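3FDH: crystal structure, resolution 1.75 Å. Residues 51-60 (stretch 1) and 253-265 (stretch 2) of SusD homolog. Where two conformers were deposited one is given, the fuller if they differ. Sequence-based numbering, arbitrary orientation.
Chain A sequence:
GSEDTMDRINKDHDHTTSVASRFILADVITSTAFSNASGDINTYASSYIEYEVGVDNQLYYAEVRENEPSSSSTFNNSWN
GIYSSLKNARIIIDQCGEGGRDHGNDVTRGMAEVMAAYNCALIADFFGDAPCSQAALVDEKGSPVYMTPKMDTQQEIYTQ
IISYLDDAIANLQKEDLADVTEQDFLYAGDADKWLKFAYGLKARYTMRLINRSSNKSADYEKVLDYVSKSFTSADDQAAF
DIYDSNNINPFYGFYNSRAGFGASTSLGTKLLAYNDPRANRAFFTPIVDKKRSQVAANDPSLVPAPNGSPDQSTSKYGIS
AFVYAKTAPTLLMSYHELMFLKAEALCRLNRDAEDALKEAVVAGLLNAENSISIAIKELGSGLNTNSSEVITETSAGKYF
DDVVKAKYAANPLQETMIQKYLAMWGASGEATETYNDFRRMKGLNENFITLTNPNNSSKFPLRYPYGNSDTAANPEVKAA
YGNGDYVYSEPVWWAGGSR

Stretch 1 51-60: YEVGVDNQLY
Stretch 2, residues 253-265: GFYNSRAGFGAST

Two segments nearly 200 residues apart in the SusD homolog meet as a short antiparallel β-ladder, burying 574 Å² in total. The strand through Val53 and Gly54 runs against the strand through Phe261 and Gly262 with 136° between their N-to-C directions and 4.5 Å between their axes at closest approach. Val53 and Gly262 form the central hydrogen-bonded pair (CA-CA 4.9 Å): Val53 N donates to Gly262 O at 2.9 Å, and Gly262 N to Val53 O at 2.8 Å. Gly54 and Phe261 follow as a non-hydrogen-bonded pair, also 4.9 Å between CA atoms, and Val55 N closes the ladder on Gly260 O (2.9 Å, 168° at the hydrogen). The same carbonyls receive CA-H...O contacts, Phe261 CA to Val53 O at 3.2 Å and Gly54 CA to Gly260 O at 3.4 Å.

Phe261, Glu52 and Leu59 cover the most surface. Phe261 (phi/psi -114/146, chi1 -71°, m; chi2 -46°) lays its ring beneath the aliphatic part of Glu52. Glu52 has an extended backbone (-146/165), and its side chain (m, m, chi3 -17°) folds so that CG stands over one ring face, 4.1 Å from the centroid of Phe261 and 11° off its normal, a CH-pi contact. Its carboxylate keeps polar partners: OE2 is hydrogen-bonded elsewhere in the structure, while water 1 donates to Tyr51 O (2.6 Å) and, weakly, to Glu52 OE1 (2.8 Å), and accepts from Ser264 N (2.9 Å).

Leu59, helical at -67/-25, points toward stretch 2 in a t,p rotamer. In the conformer given, its CD2 reaches Phe254 CZ at 3.6 Å and lies only 2.9 Å from Phe261 CE1, a very tight apolar contact. Phe254 (t, chi2 78°) projects from the helix that ends at Arg258; Ala259, with positive phi (45/42), then leads into Gly260 (-99/6). A CB on Gly260 would come within 2.7 Å of Phe254 CZ, so glycine suits this packed corner.

Val53 (-116/128, t) projects to the sheet face opposite that of Phe261, and its CG2 lies 3.7 Å from Ser264 CA. Val55 (-118/-12, m) packs CG1 3.8 Å from Gly262 N; an ideal CB on Gly262 (-128/150) would fall 2.7 Å from that CG1. Glycine likewise fits at Gly54 (-76/123), where a CB would lie 2.1 Å from Leu59 O.

At the exposed end, water 2 donates to Asp56 OD2 (2.6 Å) and Arg258 O (2.5 Å), and water 3 accepts from Asn57 ND2 (2.9 Å) and Arg258 NH1 (3.0 Å).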

# COMPACT_ATOMS: atom_id res chain seq x y z
N TYR A 51 -4.44 -9.28 -6.37
CA TYR A 51 -5.61 -8.92 -5.51
C TYR A 51 -6.85 -8.69 -6.39
O TYR A 51 -8.03 -8.85 -5.98
CB TYR A 51 -5.33 -7.62 -4.80
CG TYR A 51 -4.54 -7.72 -3.53
CD1 TYR A 51 -4.50 -8.92 -2.79
CD2 TYR A 51 -3.90 -6.59 -3.00
CE1 TYR A 51 -3.82 -8.99 -1.57
CE2 TYR A 51 -3.23 -6.65 -1.80
CZ TYR A 51 -3.21 -7.81 -1.06
OH TYR A 51 -2.51 -7.83 0.14
N GLU A 52 -6.53 -8.27 -7.61
CA GLU A 52 -7.49 -7.97 -8.68
C GLU A 52 -6.92 -8.32 -10.00
O GLU A 52 -5.70 -8.47 -10.15
CB GLU A 52 -7.89 -6.47 -8.69
CG GLU A 52 -8.42 -5.90 -7.35
CD GLU A 52 -9.74 -6.43 -6.85
OE1 GLU A 52 -10.50 -7.05 -7.62
OE2 GLU A 52 -10.04 -6.17 -5.65
N VAL A 53 -7.83 -8.38 -10.97
CA VAL A 53 -7.47 -8.65 -12.36
C VAL A 53 -7.79 -7.45 -13.21
O VAL A 53 -8.88 -6.89 -13.16
CB VAL A 53 -8.18 -9.92 -12.91
CG1 VAL A 53 -7.72 -10.23 -14.33
CG2 VAL A 53 -7.90 -11.12 -12.00
N GLY A 54 -6.81 -6.99 -13.98
CA GLY A 54 -7.06 -5.91 -14.92
C GLY A 54 -7.80 -6.50 -16.11
O GLY A 54 -7.29 -7.40 -16.77
N VAL A 55 -8.97 -5.95 -16.39
CA VAL A 55 -9.89 -6.53 -17.40
C VAL A 55 -10.20 -5.60 -18.59
O VAL A 55 -10.75 -6.01 -19.60
CB VAL A 55 -11.23 -7.05 -16.73
CG1 VAL A 55 -10.96 -8.28 -15.78
CG2 VAL A 55 -12.01 -5.90 -16.02
N ASP A 56 -9.82 -4.34 -18.46
CA ASP A 56 -10.05 -3.38 -19.54
C ASP A 56 -8.94 -2.33 -19.69
O ASP A 56 -8.31 -1.91 -18.73
CB ASP A 56 -11.39 -2.67 -19.34
CG ASP A 56 -11.81 -1.89 -20.58
OD1 ASP A 56 -12.00 -2.50 -21.64
OD2 ASP A 56 -11.94 -0.66 -20.49
N ASN A 57 -8.73 -1.97 -20.95
CA ASN A 57 -7.86 -0.89 -21.34
C ASN A 57 -6.45 -1.03 -20.76
O ASN A 57 -5.87 -2.11 -20.77
CB ASN A 57 -8.50 0.43 -20.90
CG ASN A 57 -8.08 1.64 -21.76
OD1 ASN A 57 -6.97 1.72 -22.28
ND2 ASN A 57 -8.98 2.60 -21.88
N GLN A 58 -5.90 0.06 -20.26
CA GLN A 58 -4.53 0.00 -19.76
C GLN A 58 -4.25 -1.12 -18.76
O GLN A 58 -3.23 -1.81 -18.88
CB GLN A 58 -4.06 1.34 -19.18
CG GLN A 58 -3.79 2.33 -20.28
CD GLN A 58 -3.26 3.68 -19.76
OE1 GLN A 58 -4.01 4.68 -19.80
NE2 GLN A 58 -1.99 3.72 -19.25
N LEU A 59 -5.12 -1.28 -17.80
CA LEU A 59 -4.93 -2.31 -16.76
C LEU A 59 -5.03 -3.72 -17.37
O LEU A 59 -4.45 -4.67 -16.84
CB LEU A 59 -5.89 -2.11 -15.58
CG LEU A 59 -5.46 -2.73 -14.25
CD1 LEU A 59 -4.12 -2.15 -13.79
CD2 LEU A 59 -6.54 -2.51 -13.21
N TYR A 60 -5.73 -3.83 -18.49
CA TYR A 60 -5.84 -5.12 -19.19
C TYR A 60 -4.47 -5.47 -19.74
O TYR A 60 -3.99 -6.61 -19.57
CB TYR A 60 -6.88 -5.11 -20.32
CG TYR A 60 -6.71 -6.29 -21.25
CD1 TYR A 60 -7.22 -7.54 -20.91
CD2 TYR A 60 -5.99 -6.18 -22.42
CE1 TYR A 60 -7.03 -8.64 -21.74
CE2 TYR A 60 -5.80 -7.27 -23.26
CZ TYR A 60 -6.30 -8.50 -22.89
OH TYR A 60 -6.11 -9.58 -23.69
N GLY A 253 -12.56 5.09 -6.97
CA GLY A 253 -12.48 6.07 -8.05
C GLY A 253 -12.06 5.48 -9.35
O GLY A 253 -12.64 5.76 -10.42
N PHE A 254 -11.03 4.65 -9.29
CA PHE A 254 -10.54 3.96 -10.47
C PHE A 254 -11.62 3.10 -11.10
O PHE A 254 -11.85 3.16 -12.30
CB PHE A 254 -9.33 3.06 -10.19
CG PHE A 254 -9.00 2.16 -11.35
CD1 PHE A 254 -8.32 2.64 -12.45
CD2 PHE A 254 -9.44 0.83 -11.37
CE1 PHE A 254 -8.06 1.82 -13.53
CE2 PHE A 254 -9.18 0.01 -12.45
CZ PHE A 254 -8.50 0.50 -13.52
N TYR A 255 -12.32 2.33 -10.28
CA TYR A 255 -13.38 1.45 -10.80
C TYR A 255 -14.56 2.26 -11.33
O TYR A 255 -15.23 1.89 -12.28
CB TYR A 255 -13.86 0.43 -9.74
CG TYR A 255 -14.82 -0.55 -10.37
CD1 TYR A 255 -14.35 -1.64 -11.10
CD2 TYR A 255 -16.19 -0.39 -10.24
CE1 TYR A 255 -15.22 -2.51 -11.72
CE2 TYR A 255 -17.07 -1.24 -10.87
CZ TYR A 255 -16.58 -2.31 -11.61
OH TYR A 255 -17.49 -3.16 -12.21
N ASN A 256 -14.79 3.38 -10.68
CA ASN A 256 -15.92 4.23 -11.02
C ASN A 256 -15.68 4.86 -12.36
O ASN A 256 -16.61 5.06 -13.13
CB ASN A 256 -16.10 5.30 -9.95
CG ASN A 256 -17.22 6.24 -10.26
OD1 ASN A 256 -16.97 7.41 -10.56
ND2 ASN A 256 -18.47 5.74 -10.18
N SER A 257 -14.41 5.14 -12.64
CA SER A 257 -13.97 5.80 -13.88
C SER A 257 -13.63 4.87 -15.03
O SER A 257 -13.80 5.23 -16.19
CB SER A 257 -12.72 6.65 -13.64
OG SER A 257 -13.08 7.80 -12.87
N ARG A 258 -13.15 3.68 -14.68
CA ARG A 258 -12.62 2.72 -15.66
C ARG A 258 -13.24 1.34 -15.68
O ARG A 258 -13.07 0.61 -16.66
CB ARG A 258 -11.11 2.56 -15.43
CG ARG A 258 -10.37 3.87 -15.45
CD ARG A 258 -10.45 4.46 -16.82
NE ARG A 258 -10.35 5.91 -16.78
CZ ARG A 258 -10.86 6.69 -17.73
NH1 ARG A 258 -11.50 6.15 -18.79
NH2 ARG A 258 -10.72 8.01 -17.61
N ALA A 259 -13.95 1.00 -14.63
CA ALA A 259 -14.57 -0.32 -14.50
C ALA A 259 -13.55 -1.38 -14.91
O ALA A 259 -13.87 -2.37 -15.55
CB ALA A 259 -15.84 -0.42 -15.38
N GLY A 260 -12.32 -1.20 -14.47
CA GLY A 260 -11.20 -1.99 -14.98
C GLY A 260 -10.65 -3.17 -14.23
O GLY A 260 -9.65 -3.74 -14.64
N PHE A 261 -11.32 -3.51 -13.16
CA PHE A 261 -10.98 -4.67 -12.32
C PHE A 261 -12.06 -5.76 -12.36
O PHE A 261 -13.24 -5.50 -12.47
CB PHE A 261 -10.89 -4.31 -10.84
CG PHE A 261 -9.69 -3.47 -10.45
CD1 PHE A 261 -8.43 -3.77 -10.88
CD2 PHE A 261 -9.86 -2.45 -9.54
CE1 PHE A 261 -7.36 -3.01 -10.45
CE2 PHE A 261 -8.81 -1.71 -9.09
CZ PHE A 261 -7.56 -1.99 -9.54
N GLY A 262 -11.56 -6.98 -12.27
CA GLY A 262 -12.33 -8.20 -12.18
C GLY A 262 -11.83 -9.02 -10.98
O GLY A 262 -10.69 -8.92 -10.55
N ALA A 263 -12.74 -9.78 -10.40
CA ALA A 263 -12.43 -10.60 -9.22
C ALA A 263 -11.29 -11.57 -9.55
O ALA A 263 -11.31 -12.26 -10.57
CB ALA A 263 -13.68 -11.38 -8.81
N SER A 264 -10.31 -11.63 -8.65
CA SER A 264 -9.14 -12.49 -8.80
C SER A 264 -9.39 -13.95 -8.46
O SER A 264 -9.77 -14.28 -7.33
CB SER A 264 -8.00 -11.99 -7.90
OG SER A 264 -6.89 -12.87 -7.95
N THR A 265 -9.15 -14.80 -9.45
CA THR A 265 -9.32 -16.24 -9.29
C THR A 265 -8.32 -16.79 -8.26
O THR A 265 -8.69 -17.49 -7.32
CB THR A 265 -9.20 -17.00 -10.63
OG1 THR A 265 -10.28 -16.61 -11.50
CG2 THR A 265 -9.30 -18.50 -10.41
O HOH W 1 -10.44 -9.68 -6.53
O HOH W 2 -11.31 0.88 -18.48
O HOH W 3 -10.82 3.34 -19.73